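Local coordinates for putative lipid-transfer protein DIR1 (Arabidopsis thaliana, PDB 2RKN) that binds two lysophospholipids in its hydrophobic cavity, binds zinc, and is required for long-distance signalling in systemic acquired resistance, at residues A38-A41 and C42-G45; C31-A34 and L35-A38; S63-P66 and K67-G70. All blocks are in the same frame, centred on the assembly; numbering follows the deposited sequence.

Contact 1: residues A38-A41 and C42-G45; sequences ADFA and CLCG. With LP3 ((7R)-4,7-dihydroxy-N,N,N-trimethyl-10-oxo-3,5,9-trioxa-4-phosphaheptacosan-1-aminium 4-oxide), chain E.
D39 caps the N-terminus of the short helix 40-44 by reaching C42 one turn on, and from this turn F40, L43 and C44 reach a bound lysophospholipid. The contact is local. It lies at the surface, where the loop after helix 29-35 winds into helix 40-44. D39 is the N-cap residue. Its CG stands anti to the backbone N (chi1 -178°), which lays the carboxylate beside the first turn. There OD1 accepts from C42 N at 3.3 Å, with an N-H...O angle of 158°. The donor comes from well above the carboxylate plane. The same carboxylate lies against the C42 side chain, with D39 CG 3.5 Å from C42 CB. D39 O then takes the N-H of L43, and F40 O takes that of C44 at 2.8 Å. G45 N bonds C42 O and reaches A41 O only weakly. The sequence C42-L43-C44 is the CXC element of the eight-cysteine motif of plant lipid-transfer proteins. C42 pairs with C5 and C44 with C77, the pairing known from type 2 members of the family. L43, between them, is buried. Its CD1 comes in at the edge of the F40 ring, near the ring plane and 4.2 Å from CD1 of F40. A38 CB touches the same methyl at 3.9 Å. That methyl also packs on the lipid, 3.7 Å from C26 of LP3 (chain E). The F40 ring meets C26 obliquely through CD1, at 3.9 Å. C44 SG lies anti to its carbonyl carbon (chi1 -75°) and ends 3.4 Å from C28, the terminal carbon of the same acyl chain.

Contact 2: residues C31-A34 and L35-A38; sequences CCTA and LQHA. With ZN (zinc ion), chain C.
H37 folds its imidazole back over the carbonyl of A34, at the type I beta turn L35-A38 at the end of helix 29-35. The helix carries the C31-C32 pair of the eight-cysteine motif, and the turn carries a zinc ligand. H37 CB stands 4.2 Å from A34 O. The chi1 angle of 56° places CG between the backbone N and the carbonyl carbon, and this swings the ring back toward the helix. CG then lies 3.5 Å from A34 O. The oxygen sits over the centre of one ring face, 3.4 Å above the plane. The same A34 O accepts the N-H of H37 from above its carbonyl plane, so backbone and ring of one residue both meet it. ND1 donates to water 1, which in turn donates to T33 O. In this conformer, one of two, the water links the ring to the helix end and probably helps to set its rotation. H37 is a zinc ligand, with NE2 2.3 Å from the ion. The ion lies close to the CE1-NE2 edge, however, so this distance and the ring angle are doubtful. E11, on helix 9-15, binds zinc as well. The turn is closed by A38 N to L35 O, 3.1 Å. Before it L35 N bonds C31 O at 3.1 Å, a regular helical bond; the next one, Q36 N to C32 O, is already weak. Q36 N turns mainly to T33 O, from high above that carbonyl's plane. L35 is buried, with CG 3.5 Å from C31 O. Its side chain also meets M7, L71 and a bound lipid. Water 2 lies at the edge of the H37 ring, in its plane, and binds the zinc at 2.1 Å.

Contact 3: residues S63-P66 and K67-G70; sequences SALP and KQCG. With LP3 ((7R)-4,7-dihydroxy-N,N,N-trimethyl-10-oxo-3,5,9-trioxa-4-phosphaheptacosan-1-aminium 4-oxide), chain F.
A Schellman motif closes helix 59-68, just after a proline kink, where L65 and P66 in the last turn meet C69. G70 is the first residue to leave helical geometry. Its phi is positive (78°), and its N donates back to K67 O at 2.8 Å. The carbonyls of the last turn are taken up in order. A64 O accepts Q68 N at 3.1 Å, in the carbonyl plane. L65 O accepts C69 N at 2.9 Å, with the donor nearly along the C=O axis. C69 N also has a weak bond to P66 O. P66 has no N-H to give to the turn before, and the helix bends there. One residue further on, a water stands in for the direct backbone bond. Water 3 donates to S63 O at 2.8 Å and accepts from K67 N at 3.0 Å, so the opened turn stays bridged. The side chains follow the same turn. In one of its two conformers L65 has CG anti to its backbone N (chi1 -175°), and this carries CD1 along the helix to C69 SG, 3.9 Å away. The same methyl reaches Q68 CB, where the two side chains cross obliquely. Q68 CB also rests on L65 O. C69 CB comes within 3.5 Å of P66 O. One turn earlier, S63 belongs to the lipid pocket. In one of its two conformers its CB is 3.5 Å from C27 of LP3 (chain F), while its OG hydrogen-bonds C77 O. The helix end sits between two loops and a helix: P66 leans on P75 of the C-terminal loop, L65 and Q68 meet P27, and the inner face, with L65 and C69, packs on helix 29-35.

Overall arrangement
All three contacts border lipid. F40, L43 and C44 of contact 1 meet LP3 (chain E), and S63 of contact 3 meets LP3 (chain F). Contacts 2 and 3 are bonded directly, through the disulfide of C32 SG and C69 SG at 2.0 Å. Beside it L35 CD1 packs on L65 CG at 3.7 Å. Their centres are about 10 Å apart. Contact 1 shares A38 with contact 2, and F40 CE1 lies 3.8 Å from L35 O. F40 also reaches contact 3, where its CZ is 3.4 Å from P66 CG. Zinc is bound at contact 2 through H37; contact 1 comes near it with A38, whose side chain is about 8 Å from a zinc ion.

Contact 1: residues A38-A41 and C42-G45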
ATOM      1  N   ALA A  38       0.750  -8.431   4.765  1.00 25.45           N
ATOM      2  CA  ALA A  38      -0.382  -7.514   4.830  1.00 24.40           C
ATOM      3  C   ALA A  38      -1.696  -8.198   4.482  1.00 25.89           C
ATOM      4  O   ALA A  38      -1.718  -9.217   3.774  1.00 26.33           O
ATOM      5  CB  ALA A  38      -0.152  -6.283   3.923  1.00 22.72           C
ATOM      6  N   ASP A  39      -2.794  -7.629   4.972  1.00 31.81           N
ATOM      7  CA  ASP A  39      -4.097  -8.204   4.744  1.00 33.27           C
ATOM      8  C   ASP A  39      -4.769  -7.340   3.669  1.00 31.79           C
ATOM      9  O   ASP A  39      -5.244  -6.208   3.998  1.00 33.22           O
ATOM     10  CB  ASP A  39      -4.806  -8.194   6.068  1.00 39.59           C
ATOM     11  CG  ASP A  39      -6.182  -8.807   6.053  1.00 42.99           C
ATOM     12  OD1 ASP A  39      -6.808  -8.958   4.931  1.00 38.28           O
ATOM     13  OD2 ASP A  39      -6.592  -8.958   7.240  1.00 39.95           O
ATOM     14  N   PHE A  40      -4.805  -7.851   2.427  1.00 32.73           N
ATOM     15  CA  PHE A  40      -5.294  -6.994   1.343  1.00 32.56           C
ATOM     16  C   PHE A  40      -6.726  -6.627   1.442  1.00 32.48           C
ATOM     17  O   PHE A  40      -7.058  -5.473   1.115  1.00 34.77           O
ATOM     18  CB  PHE A  40      -5.026  -7.539  -0.057  1.00 34.08           C
ATOM     19  CG  PHE A  40      -3.584  -7.772  -0.364  1.00 35.30           C
ATOM     20  CD1 PHE A  40      -2.596  -7.019   0.235  1.00 37.75           C
ATOM     21  CD2 PHE A  40      -3.226  -8.682  -1.323  1.00 39.04           C
ATOM     22  CE1 PHE A  40      -1.241  -7.219  -0.071  1.00 40.79           C
ATOM     23  CE2 PHE A  40      -1.851  -8.859  -1.643  1.00 40.35           C
ATOM     24  CZ  PHE A  40      -0.884  -8.101  -0.977  1.00 41.35           C
ATOM     25  N   ALA A  41      -7.583  -7.576   1.816  1.00 32.96           N
ATOM     26  CA  ALA A  41      -9.003  -7.263   1.966  1.00 33.10           C
ATOM     27  C   ALA A  41      -9.198  -6.170   3.031  1.00 32.09           C
ATOM     28  O   ALA A  41     -10.091  -5.309   2.913  1.00 34.12           O
ATOM     29  CB  ALA A  41      -9.763  -8.519   2.345  1.00 33.00           C
ATOM     30  N   CYS A  42      -8.394  -6.207   4.081  1.00 32.59           N
ATOM     31  CA  CYS A  42      -8.454  -5.169   5.126  1.00 32.18           C
ATOM     32  C   CYS A  42      -8.078  -3.827   4.513  1.00 32.43           C
ATOM     33  O   CYS A  42      -8.800  -2.837   4.674  1.00 32.38           O
ATOM     34  CB  CYS A  42      -7.542  -5.637   6.294  1.00 33.87           C
ATOM     35  SG  CYS A  42      -7.372  -4.400   7.654  1.00 34.79           S
ATOM     36  N   LEU A  43      -6.996  -3.860   3.718  1.00 30.39           N
ATOM     37  CA  LEU A  43      -6.510  -2.611   3.095  1.00 32.36           C
ATOM     38  C   LEU A  43      -7.539  -2.015   2.135  1.00 33.67           C
ATOM     39  O   LEU A  43      -7.751  -0.769   2.121  1.00 33.02           O
ATOM     40  CB  LEU A  43      -5.146  -2.785   2.394  1.00 32.02           C
ATOM     41  CG  LEU A  43      -3.943  -2.940   3.324  1.00 34.33           C
ATOM     42  CD1 LEU A  43      -2.688  -3.542   2.645  1.00 34.83           C
ATOM     43  CD2 LEU A  43      -3.576  -1.569   4.039  1.00 34.96           C
ATOM     44  N   CYS A  44      -8.188  -2.869   1.354  1.00 34.28           N
ATOM     45  CA  CYS A  44      -9.289  -2.439   0.488  1.00 35.91           C
ATOM     46  C   CYS A  44     -10.398  -1.686   1.212  1.00 35.72           C
ATOM     47  O   CYS A  44     -11.070  -0.868   0.605  1.00 36.57           O
ATOM     48  CB  CYS A  44      -9.901  -3.634  -0.259  1.00 38.85           C
ATOM     49  SG  CYS A  44      -8.800  -4.154  -1.582  1.00 43.51           S
ATOM     50  N   GLY A  45     -10.595  -1.988   2.483  1.00 34.56           N
ATOM     51  CA  GLY A  45     -11.557  -1.275   3.320  1.00 35.47           C
ATOM     52  C   GLY A  45     -11.254   0.170   3.504  1.00 35.71           C
ATOM     53  O   GLY A  45     -12.138   0.938   3.910  1.00 37.15           O
TER
HETATM   54  C1  LP3 E 101       6.555   9.214  10.003  1.00 88.83           C
HETATM   55  C2  LP3 E 101       5.267   9.603  10.625  1.00 85.11           C
HETATM   56  C3  LP3 E 101       4.217   8.604  10.302  1.00 80.25           C
HETATM   57  C4  LP3 E 101      10.265  11.956   9.084  1.00 97.39           C
HETATM   58  C11 LP3 E 101       2.501   8.558   8.908  1.00 69.55           C
HETATM   59  C12 LP3 E 101       1.836   7.244   8.535  1.00 63.39           C
HETATM   60  C13 LP3 E 101       2.079   6.854   7.078  1.00 55.57           C
HETATM   61  C14 LP3 E 101       0.775   6.774   6.287  1.00 49.69           C
HETATM   62  C15 LP3 E 101       1.209   6.712   4.839  1.00 43.70           C
HETATM   63  C16 LP3 E 101       0.154   6.213   3.885  1.00 41.29           C
HETATM   64  C17 LP3 E 101       0.832   5.230   2.942  1.00 39.81           C
HETATM   65  C18 LP3 E 101      -0.163   4.253   2.363  1.00 34.76           C
HETATM   66  C19 LP3 E 101       0.589   3.018   1.894  1.00 34.57           C
HETATM   67  C20 LP3 E 101      -0.334   1.966   1.364  1.00 34.91           C
HETATM   68  C21 LP3 E 101       0.528   0.742   1.525  1.00 34.37           C
HETATM   69  C22 LP3 E 101       0.190  -0.342   0.535  1.00 35.90           C
HETATM   70  C23 LP3 E 101      -1.241  -0.417   0.074  1.00 33.69           C
HETATM   71  C24 LP3 E 101      -1.358  -1.747  -0.628  1.00 37.45           C
HETATM   72  C25 LP3 E 101      -2.755  -1.916  -1.128  1.00 38.87           C
HETATM   73  C26 LP3 E 101      -3.039  -3.396  -1.071  1.00 41.17           C
HETATM   74  C27 LP3 E 101      -4.196  -3.753  -1.953  1.00 41.90           C
HETATM   75  C28 LP3 E 101      -5.512  -3.341  -1.324  1.00 45.46           C
HETATM   76  O2  LP3 E 101       5.424   9.654  11.946  1.00 85.71           O
HETATM   77  O3  LP3 E 101       3.808   8.673   9.053  1.00 74.47           O
HETATM   78  O11 LP3 E 101       1.799   9.540   9.066  1.00 71.29           O
HETATM   79  O1P LP3 E 101       9.236   9.400   8.310  1.00 96.96           O
HETATM   80  O2P LP3 E 101       9.126   8.882  10.746  1.00 96.98           O
HETATM   81  O3P LP3 E 101       7.319  10.262   9.649  1.00 93.56           O
HETATM   82  O4P LP3 E 101       9.545  11.254  10.095  1.00 97.19           O
HETATM   83  P   LP3 E 101       8.823   9.949   9.687  1.00 97.05           P

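Contact 2: residues C31-A34 and L35-A38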
ATOM      1  N   CYS A  31       9.307  -2.318   1.257  1.00 34.45           N
ATOM      2  CA  CYS A  31       7.871  -2.241   1.012  1.00 33.98           C
ATOM      3  C   CYS A  31       7.292  -3.591   0.548  1.00 33.50           C
ATOM      4  O   CYS A  31       6.294  -4.057   1.107  1.00 34.41           O
ATOM      5  CB  CYS A  31       7.583  -1.157  -0.036  1.00 33.97           C
ATOM      6  SG  CYS A  31       5.809  -1.147  -0.593  1.00 35.48           S
ATOM      7  N   CYS A  32       7.912  -4.183  -0.473  1.00 33.36           N
ATOM      8  CA  CYS A  32       7.370  -5.419  -1.009  1.00 33.25           C
ATOM      9  C   CYS A  32       7.413  -6.524   0.033  1.00 35.24           C
ATOM     10  O   CYS A  32       6.492  -7.343   0.093  1.00 36.10           O
ATOM     11  CB  CYS A  32       8.088  -5.795  -2.291  1.00 32.51           C
ATOM     12  SG  CYS A  32       7.805  -4.689  -3.686  1.00 35.28           S
ATOM     13  N   THR A  33       8.458  -6.564   0.842  1.00 34.81           N
ATOM     14  CA  THR A  33       8.552  -7.615   1.838  1.00 35.56           C
ATOM     15  C   THR A  33       7.453  -7.487   2.913  1.00 35.04           C
ATOM     16  O   THR A  33       6.875  -8.453   3.371  1.00 34.61           O
ATOM     17  CB  THR A  33       9.931  -7.583   2.488  1.00 35.44           C
ATOM     18  OG1 THR A  33      10.915  -7.893   1.470  1.00 37.25           O
ATOM     19  CG2 THR A  33       9.977  -8.576   3.640  1.00 39.11           C
ATOM     20  N   ALA A  34       7.172  -6.239   3.318  1.00 35.32           N
ATOM     21  CA  ALA A  34       6.145  -5.995   4.318  1.00 34.94           C
ATOM     22  C   ALA A  34       4.793  -6.436   3.767  1.00 35.17           C
ATOM     23  O   ALA A  34       3.988  -7.004   4.476  1.00 34.84           O
ATOM     24  CB  ALA A  34       6.104  -4.486   4.631  1.00 36.43           C
ATOM     25  N   LEU A  35       4.550  -6.161   2.472  1.00 34.72           N
ATOM     26  CA  LEU A  35       3.251  -6.512   1.900  1.00 34.98           C
ATOM     27  C   LEU A  35       2.999  -8.040   1.904  1.00 35.26           C
ATOM     28  O   LEU A  35       1.826  -8.474   1.840  1.00 35.61           O
ATOM     29  CB  LEU A  35       3.172  -6.041   0.406  1.00 35.84           C
ATOM     30  CG  LEU A  35       2.876  -4.562   0.328  1.00 36.51           C
ATOM     31  CD1 LEU A  35       2.702  -4.297  -1.209  1.00 41.38           C
ATOM     32  CD2 LEU A  35       1.644  -4.085   1.056  1.00 40.55           C
ATOM     33  N   GLN A  36       4.077  -8.850   2.023  1.00 35.10           N
ATOM     34  CA  GLN A  36       3.927 -10.307   2.152  1.00 36.74           C
ATOM     35  C   GLN A  36       3.163 -10.719   3.435  1.00 34.83           C
ATOM     36  O   GLN A  36       2.701 -11.862   3.517  1.00 35.81           O
ATOM     37  CB  GLN A  36       5.296 -11.021   2.072  1.00 36.93           C
ATOM     38  CG  GLN A  36       5.998 -10.717   0.763  1.00 35.69           C
ATOM     39  CD  GLN A  36       7.391 -11.340   0.627  1.00 41.43           C
ATOM     40  OE1 GLN A  36       7.749 -12.238   1.369  1.00 49.98           O
ATOM     41  NE2 GLN A  36       8.159 -10.896  -0.398  1.00 44.51           N
ATOM     42  N   HIS A  37       3.079  -9.816   4.451  1.00 34.18           N
ATOM     43  CA  HIS A  37       2.282 -10.119   5.638  0.50 33.46           C
ATOM     44  C   HIS A  37       1.140  -9.119   5.843  1.00 33.51           C
ATOM     45  O   HIS A  37       0.584  -8.989   6.976  1.00 34.80           O
ATOM     46  CB  HIS A  37       3.135 -10.319   6.909  0.50 35.00           C
ATOM     47  CG  HIS A  37       4.022  -9.159   7.249  0.50 34.69           C
ATOM     48  ND1 HIS A  37       5.376  -9.138   6.970  0.50 37.26           N
ATOM     49  CD2 HIS A  37       3.751  -7.993   7.884  0.50 39.03           C
ATOM     50  CE1 HIS A  37       5.892  -8.003   7.410  0.50 35.91           C
ATOM     51  NE2 HIS A  37       4.928  -7.290   7.960  0.50 38.83           N
ATOM     52  N   ALA A  38       0.750  -8.431   4.765  1.00 25.45           N
ATOM     53  CA  ALA A  38      -0.382  -7.514   4.830  1.00 24.40           C
ATOM     54  C   ALA A  38      -1.696  -8.198   4.482  1.00 25.89           C
ATOM     55  O   ALA A  38      -1.718  -9.217   3.774  1.00 26.33           O
ATOM     56  CB  ALA A  38      -0.152  -6.283   3.923  1.00 22.72           C
TER
HETATM   57 ZN    ZN C 202       7.046  -6.551   8.204  0.65 21.14          ZN
HETATM   58  O   HOH W   1       7.388 -10.261   5.094  1.00 36.83           O
HETATM   59  O   HOH W   2       8.554  -6.680   6.769  1.00 28.63           O

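Contact 3: residues S63-P66 and K67-G70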
ATOM      1  N   SER A  63      -3.837  -0.211  -5.555  1.00 40.83           N
ATOM      2  CA  SER A  63      -4.435  -1.463  -6.031  0.50 41.17           C
ATOM      3  C   SER A  63      -3.389  -2.293  -6.781  1.00 41.25           C
ATOM      4  O   SER A  63      -3.362  -3.511  -6.705  1.00 44.49           O
ATOM      5  CB  SER A  63      -5.629  -1.148  -6.941  0.50 40.85           C
ATOM      6  OG  SER A  63      -6.119  -2.297  -7.610  0.50 41.67           O
ATOM      7  N   ALA A  64      -2.518  -1.615  -7.501  1.00 39.17           N
ATOM      8  CA  ALA A  64      -1.525  -2.244  -8.380  1.00 38.41           C
ATOM      9  C   ALA A  64      -0.244  -2.724  -7.699  1.00 37.71           C
ATOM     10  O   ALA A  64       0.585  -3.379  -8.317  1.00 37.65           O
ATOM     11  CB  ALA A  64      -1.123  -1.245  -9.489  1.00 38.91           C
ATOM     12  N   LEU A  65      -0.071  -2.362  -6.433  0.50 36.34           N
ATOM     13  CA  LEU A  65       1.234  -2.539  -5.807  0.50 36.20           C
ATOM     14  C   LEU A  65       1.605  -4.009  -5.573  0.50 36.03           C
ATOM     15  O   LEU A  65       2.699  -4.445  -5.945  0.50 34.76           O
ATOM     16  CB  LEU A  65       1.331  -1.695  -4.544  0.50 36.24           C
ATOM     17  CG  LEU A  65       2.694  -1.711  -3.863  0.50 34.83           C
ATOM     18  CD1 LEU A  65       3.796  -1.384  -4.793  0.50 33.63           C
ATOM     19  CD2 LEU A  65       2.703  -0.760  -2.702  0.50 37.19           C
ATOM     20  N   PRO A  66       0.673  -4.803  -5.013  1.00 37.04           N
ATOM     21  CA  PRO A  66       1.054  -6.234  -4.946  1.00 37.67           C
ATOM     22  C   PRO A  66       1.582  -6.842  -6.223  1.00 37.86           C
ATOM     23  O   PRO A  66       2.646  -7.523  -6.170  1.00 35.81           O
ATOM     24  CB  PRO A  66      -0.244  -6.925  -4.394  1.00 36.79           C
ATOM     25  CG  PRO A  66      -0.897  -5.836  -3.580  1.00 37.85           C
ATOM     26  CD  PRO A  66      -0.682  -4.575  -4.475  1.00 38.86           C
ATOM     27  N   LYS A  67       0.921  -6.651  -7.401  1.00 37.23           N
ATOM     28  CA  LYS A  67       1.428  -7.139  -8.691  1.00 39.80           C
ATOM     29  C   LYS A  67       2.797  -6.558  -8.953  1.00 36.97           C
ATOM     30  O   LYS A  67       3.692  -7.290  -9.305  1.00 37.00           O
ATOM     31  CB  LYS A  67       0.463  -6.849  -9.901  1.00 39.04           C
ATOM     32  CG  LYS A  67       0.901  -7.347 -11.324  1.00 46.65           C
ATOM     33  CD  LYS A  67       0.111  -6.606 -12.455  1.00 45.67           C
ATOM     34  CE  LYS A  67       0.472  -7.049 -13.859  1.00 51.00           C
ATOM     35  NZ  LYS A  67      -0.535  -8.101 -14.296  1.00 49.97           N
ATOM     36  N   GLN A  68       2.991  -5.262  -8.661  1.00 36.58           N
ATOM     37  CA  GLN A  68       4.335  -4.649  -8.890  1.00 37.28           C
ATOM     38  C   GLN A  68       5.403  -5.338  -8.080  1.00 37.13           C
ATOM     39  O   GLN A  68       6.531  -5.478  -8.521  1.00 39.28           O
ATOM     40  CB  GLN A  68       4.377  -3.161  -8.526  1.00 37.94           C
ATOM     41  CG  GLN A  68       3.956  -2.252  -9.614  1.00 39.72           C
ATOM     42  CD  GLN A  68       4.643  -0.885  -9.437  1.00 40.45           C
ATOM     43  OE1 GLN A  68       4.145  -0.002  -8.748  1.00 40.22           O
ATOM     44  NE2 GLN A  68       5.851  -0.767 -10.013  1.00 37.51           N
ATOM     45  N   CYS A  69       5.021  -5.831  -6.922  1.00 37.21           N
ATOM     46  CA  CYS A  69       5.925  -6.502  -6.014  1.00 37.77           C
ATOM     47  C   CYS A  69       6.092  -7.981  -6.330  1.00 40.58           C
ATOM     48  O   CYS A  69       6.848  -8.665  -5.645  1.00 42.96           O
ATOM     49  CB  CYS A  69       5.449  -6.285  -4.575  1.00 37.67           C
ATOM     50  SG  CYS A  69       5.782  -4.638  -3.847  1.00 35.58           S
ATOM     51  N   GLY A  70       5.400  -8.462  -7.357  1.00 40.07           N
ATOM     52  CA  GLY A  70       5.575  -9.856  -7.755  1.00 41.35           C
ATOM     53  C   GLY A  70       4.835 -10.813  -6.840  1.00 41.94           C
ATOM     54  O   GLY A  70       5.107 -12.027  -6.834  1.00 42.69           O
TER
HETATM   55  C1  LP3 F 102      -0.547  10.042  13.407  1.00 72.22           C
HETATM   56  C2  LP3 F 102      -0.853   9.734  11.985  1.00 68.02           C
HETATM   57  C3  LP3 F 102      -1.090   8.274  11.804  1.00 64.06           C
HETATM   58  C4  LP3 F 102       1.269   7.639  15.869  1.00 76.60           C
HETATM   59  C11 LP3 F 102      -2.037   6.928  10.326  1.00 55.60           C
HETATM   60  C12 LP3 F 102      -2.546   6.987   8.910  1.00 51.41           C
HETATM   61  C13 LP3 F 102      -2.597   5.609   8.256  1.00 46.99           C
HETATM   62  C14 LP3 F 102      -2.800   5.809   6.753  1.00 43.66           C
HETATM   63  C15 LP3 F 102      -3.606   4.653   6.204  1.00 42.56           C
HETATM   64  C16 LP3 F 102      -3.701   4.610   4.695  1.00 39.94           C
HETATM   65  C17 LP3 F 102      -3.949   3.175   4.231  1.00 42.95           C
HETATM   66  C18 LP3 F 102      -4.433   3.143   2.788  1.00 42.30           C
HETATM   67  C19 LP3 F 102      -4.232   1.833   2.031  1.00 41.35           C
HETATM   68  C20 LP3 F 102      -5.472   1.784   1.139  1.00 38.22           C
HETATM   69  C21 LP3 F 102      -5.296   1.199  -0.236  1.00 34.10           C
HETATM   70  C22 LP3 F 102      -6.525   1.469  -1.104  1.00 36.39           C
HETATM   71  C23 LP3 F 102      -6.662   0.616  -2.389  1.00 40.97           C
HETATM   72  C24 LP3 F 102      -7.806   1.135  -3.276  1.00 46.62           C
HETATM   73  C25 LP3 F 102      -7.950   0.429  -4.634  1.00 49.92           C
HETATM   74  C26 LP3 F 102      -8.817   1.173  -5.673  1.00 51.21           C
HETATM   75  C27 LP3 F 102      -8.527   0.851  -7.160  1.00 52.93           C
HETATM   76  C28 LP3 F 102      -9.037   1.863  -8.190  1.00 48.83           C
HETATM   77  O2  LP3 F 102      -1.829  10.508  11.522  1.00 66.21           O
HETATM   78  O3  LP3 F 102      -2.160   7.985  11.098  1.00 60.03           O
HETATM   79  O11 LP3 F 102      -1.548   5.894  10.732  1.00 58.87           O
HETATM   80  O1P LP3 F 102       1.840  11.063  15.712  1.00 77.51           O
HETATM   81  O2P LP3 F 102       2.813   9.332  14.268  1.00 79.62           O
HETATM   82  O3P LP3 F 102       0.731  10.451  13.562  1.00 76.90           O
HETATM   83  O4P LP3 F 102       0.616   8.845  15.517  1.00 77.74           O
HETATM   84  P   LP3 F 102       1.481   9.892  14.789  1.00 79.44           P
HETATM   85  O   HOH W   3      -2.013  -5.919  -7.337  1.00 33.11           O